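Local structure of protein-arginine-phosphatase (Bacillus subtilis subsp. subtilis, 4KK3) at residues L73-D78 against G96-K101. The protein removes phosphate from phosphoarginine residues of proteins, reversing the action of the arginine kinase McsB, with almost no activity on phosphoserine, phosphothreonine or phosphotyrosine peptides. Residues are numbered along the deposited sequence; the frame is centred on the assembly and turned at random.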
ATOM      1  N   LEU A  73       1.639  14.321   4.510  1.00 29.32           N
ATOM      2  CA  LEU A  73       0.971  13.207   3.840  1.00 31.11           C
ATOM      3  C   LEU A  73      -0.181  12.659   4.679  1.00 32.18           C
ATOM      4  O   LEU A  73      -1.247  12.330   4.150  1.00 33.91           O
ATOM      5  CB  LEU A  73       1.964  12.086   3.532  1.00 26.42           C
ATOM      6  CG  LEU A  73       3.075  12.373   2.522  1.00 31.51           C
ATOM      7  CD1 LEU A  73       4.037  11.191   2.453  1.00 28.38           C
ATOM      8  CD2 LEU A  73       2.492  12.674   1.152  1.00 37.15           C
HETATM    9  N   MSE A  74       0.044  12.555   5.986  1.00 35.31           N
HETATM   10  CA  MSE A  74      -0.967  12.034   6.899  1.00 33.51           C
HETATM   11  C   MSE A  74      -2.185  12.951   6.976  1.00 34.81           C
HETATM   12  O   MSE A  74      -3.318  12.482   7.052  1.00 39.94           O
HETATM   13  CB  MSE A  74      -0.378  11.800   8.297  1.00 33.59           C
HETATM   14  CG  MSE A  74       0.539  10.583   8.398  1.00 30.46           C
HETATM   15 SE   MSE A  74      -0.414   8.912   8.052  0.71 28.56          SE
HETATM   16  CE  MSE A  74      -1.837   9.155   9.362  1.00 20.33           C
ATOM     17  N   GLU A  75      -1.948  14.258   6.949  1.00 34.36           N
ATOM     18  CA  GLU A  75      -3.043  15.223   7.006  1.00 37.40           C
ATOM     19  C   GLU A  75      -3.882  15.178   5.730  1.00 36.88           C
ATOM     20  O   GLU A  75      -5.112  15.212   5.788  1.00 35.81           O
ATOM     21  CB  GLU A  75      -2.503  16.642   7.241  1.00 44.21           C
ATOM     22  CG  GLU A  75      -3.577  17.727   7.393  1.00 51.73           C
ATOM     23  CD  GLU A  75      -4.153  18.203   6.062  1.00 59.11           C
ATOM     24  OE1 GLU A  75      -3.404  18.251   5.061  1.00 58.19           O
ATOM     25  OE2 GLU A  75      -5.362  18.519   6.016  1.00 64.22           O
ATOM     26  N   SER A  76      -3.213  15.110   4.581  1.00 35.68           N
ATOM     27  CA  SER A  76      -3.890  15.225   3.288  1.00 39.05           C
ATOM     28  C   SER A  76      -4.593  13.954   2.815  1.00 35.57           C
ATOM     29  O   SER A  76      -5.496  14.018   1.981  1.00 37.53           O
ATOM     30  CB  SER A  76      -2.909  15.685   2.208  1.00 48.44           C
ATOM     31  OG  SER A  76      -3.507  15.610   0.926  1.00 54.22           O
ATOM     32  N   ALA A  77      -4.169  12.804   3.329  1.00 30.69           N
ATOM     33  CA  ALA A  77      -4.770  11.534   2.930  1.00 27.98           C
ATOM     34  C   ALA A  77      -6.220  11.422   3.382  1.00 26.77           C
ATOM     35  O   ALA A  77      -6.573  11.860   4.477  1.00 28.42           O
ATOM     36  CB  ALA A  77      -3.954  10.359   3.480  1.00 27.70           C
ATOM     37  N   ASP A  78      -7.052  10.817   2.543  1.00 26.23           N
ATOM     38  CA  ASP A  78      -8.418  10.490   2.936  1.00 30.94           C
ATOM     39  C   ASP A  78      -8.452   9.116   3.602  1.00 27.86           C
ATOM     40  O   ASP A  78      -9.262   8.858   4.492  1.00 28.48           O
ATOM     41  CB  ASP A  78      -9.347  10.526   1.721  1.00 32.18           C
ATOM     42  CG  ASP A  78      -9.450  11.910   1.114  1.00 38.10           C
ATOM     43  OD1 ASP A  78      -9.808  12.848   1.853  1.00 36.04           O
ATOM     44  OD2 ASP A  78      -9.154  12.069  -0.093  1.00 34.81           O
ATOM     45  N   GLY A  96       0.206  12.675  13.935  1.00 39.34           N
ATOM     46  CA  GLY A  96      -0.915  13.319  14.598  1.00 39.53           C
ATOM     47  C   GLY A  96      -2.095  12.416  14.896  1.00 34.97           C
ATOM     48  O   GLY A  96      -2.005  11.186  14.790  1.00 33.00           O
ATOM     49  N   ARG A  97      -3.206  13.048  15.268  1.00 31.62           N
ATOM     50  CA  ARG A  97      -4.428  12.356  15.647  1.00 28.55           C
ATOM     51  C   ARG A  97      -5.235  11.942  14.430  1.00 28.89           C
ATOM     52  O   ARG A  97      -6.226  12.591  14.073  1.00 28.49           O
ATOM     53  CB  ARG A  97      -5.279  13.265  16.542  1.00 37.46           C
ATOM     54  CG  ARG A  97      -4.537  13.818  17.749  1.00 48.54           C
ATOM     55  CD  ARG A  97      -4.350  12.750  18.814  1.00 58.51           C
ATOM     56  NE  ARG A  97      -5.614  12.093  19.146  1.00 61.62           N
ATOM     57  CZ  ARG A  97      -5.717  11.016  19.918  1.00 55.76           C
ATOM     58  NH1 ARG A  97      -4.632  10.470  20.451  1.00 52.41           N
ATOM     59  NH2 ARG A  97      -6.904  10.480  20.152  1.00 52.27           N
ATOM     60  N   TYR A  98      -4.827  10.842  13.810  1.00 23.85           N
ATOM     61  CA  TYR A  98      -5.434  10.411  12.552  1.00 24.51           C
ATOM     62  C   TYR A  98      -5.906   8.977  12.567  1.00 24.59           C
ATOM     63  O   TYR A  98      -6.062   8.378  11.504  1.00 22.50           O
ATOM     64  CB  TYR A  98      -4.447  10.568  11.399  1.00 24.24           C
ATOM     65  CG  TYR A  98      -3.990  11.982  11.190  1.00 29.00           C
ATOM     66  CD1 TYR A  98      -4.894  12.973  10.851  1.00 30.60           C
ATOM     67  CD2 TYR A  98      -2.651  12.328  11.323  1.00 32.51           C
ATOM     68  CE1 TYR A  98      -4.486  14.276  10.661  1.00 37.71           C
ATOM     69  CE2 TYR A  98      -2.231  13.629  11.128  1.00 33.17           C
ATOM     70  CZ  TYR A  98      -3.154  14.597  10.803  1.00 37.82           C
ATOM     71  OH  TYR A  98      -2.749  15.898  10.616  1.00 45.75           O
ATOM     72  N   ARG A  99      -6.143   8.433  13.757  1.00 25.64           N
ATOM     73  CA  ARG A  99      -6.620   7.059  13.885  1.00 25.71           C
ATOM     74  C   ARG A  99      -7.821   6.761  13.004  1.00 23.97           C
ATOM     75  O   ARG A  99      -7.978   5.640  12.525  1.00 23.64           O
ATOM     76  CB  ARG A  99      -6.970   6.732  15.341  1.00 35.65           C
ATOM     77  CG  ARG A  99      -5.767   6.472  16.203  1.00 39.37           C
ATOM     78  CD  ARG A  99      -6.161   6.060  17.608  1.00 40.84           C
ATOM     79  NE  ARG A  99      -4.974   5.919  18.439  1.00 43.23           N
ATOM     80  CZ  ARG A  99      -4.283   4.793  18.574  1.00 44.18           C
ATOM     81  NH1 ARG A  99      -4.661   3.692  17.946  1.00 40.44           N
ATOM     82  NH2 ARG A  99      -3.216   4.769  19.358  1.00 53.37           N
ATOM     83  N   ASP A 100      -8.672   7.763  12.795  1.00 26.57           N
ATOM     84  CA  ASP A 100      -9.924   7.526  12.096  1.00 21.97           C
ATOM     85  C   ASP A 100      -9.743   7.282  10.624  1.00 20.79           C
ATOM     86  O   ASP A 100     -10.677   6.838   9.970  1.00 22.16           O
ATOM     87  CB  ASP A 100     -10.875   8.684  12.279  1.00 23.85           C
ATOM     88  CG  ASP A 100     -11.553   8.640  13.620  1.00 25.29           C
ATOM     89  OD1 ASP A 100     -12.219   7.614  13.904  1.00 30.74           O
ATOM     90  OD2 ASP A 100     -11.371   9.601  14.374  1.00 26.62           O
ATOM     91  N   LYS A 101      -8.553   7.565  10.113  1.00 19.86           N
ATOM     92  CA  LYS A 101      -8.287   7.326   8.686  1.00 18.82           C
ATOM     93  C   LYS A 101      -7.297   6.191   8.435  1.00 18.01           C
ATOM     94  O   LYS A 101      -7.005   5.873   7.286  1.00 20.54           O
ATOM     95  CB  LYS A 101      -7.801   8.606   7.996  1.00 23.42           C
ATOM     96  CG  LYS A 101      -6.371   8.984   8.326  1.00 26.25           C
ATOM     97  CD  LYS A 101      -5.893  10.174   7.506  1.00 30.29           C
ATOM     98  CE  LYS A 101      -6.664  11.437   7.833  1.00 29.54           C
ATOM     99  NZ  LYS A 101      -6.114  12.624   7.089  1.00 30.64           N
TER
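K101, from the loop leading into edge strand 102-104, reaches across to the C-terminal end of helix 71-76 and the turn after it. NZ donates to M74 O, in the last turn of the helix, at 2.8 Å and to A77 O, just past it, where the chain leaves helical geometry, at 2.8 Å. Both bonds lie in the plane of their carbonyl, with C=O...N angles of 154° and 153°. Two bonds thus hold the ammonium; E75 O is also close, but at a poor angle for a bond. The positive charge is probably favourable at the C-terminal end of the helix. A bend at chi3 (65°) swings the K101 tip toward the helix end, while its CB rests 3.8 Å from D78 O. An alanine here would probably leave M74 O and A77 O without their ammonium donor and open a gap between the helix end and the loop. Beside the lysine, Y98 turns its ring to the helix, M74 O lying 4.0 Å above the ring centre on one face. The selenomethionine M74, bent at chi2 and chi3, curls its CE back to within 3.6 Å of Y98 CB, and its CB meets the CD2-CE2 side of the ring. At the far end Y98 OH passes 3.5 Å from E75 CB and hydrogen-bonds E71 in the first turn of the helix. M74 also packs on I91 and V80, joining this patch to helix 85-94 and the sheet. Lysine-to-carbonyl bonding at a helix end here joins two connections of the parallel alpha/beta fold of low molecular weight phosphatases.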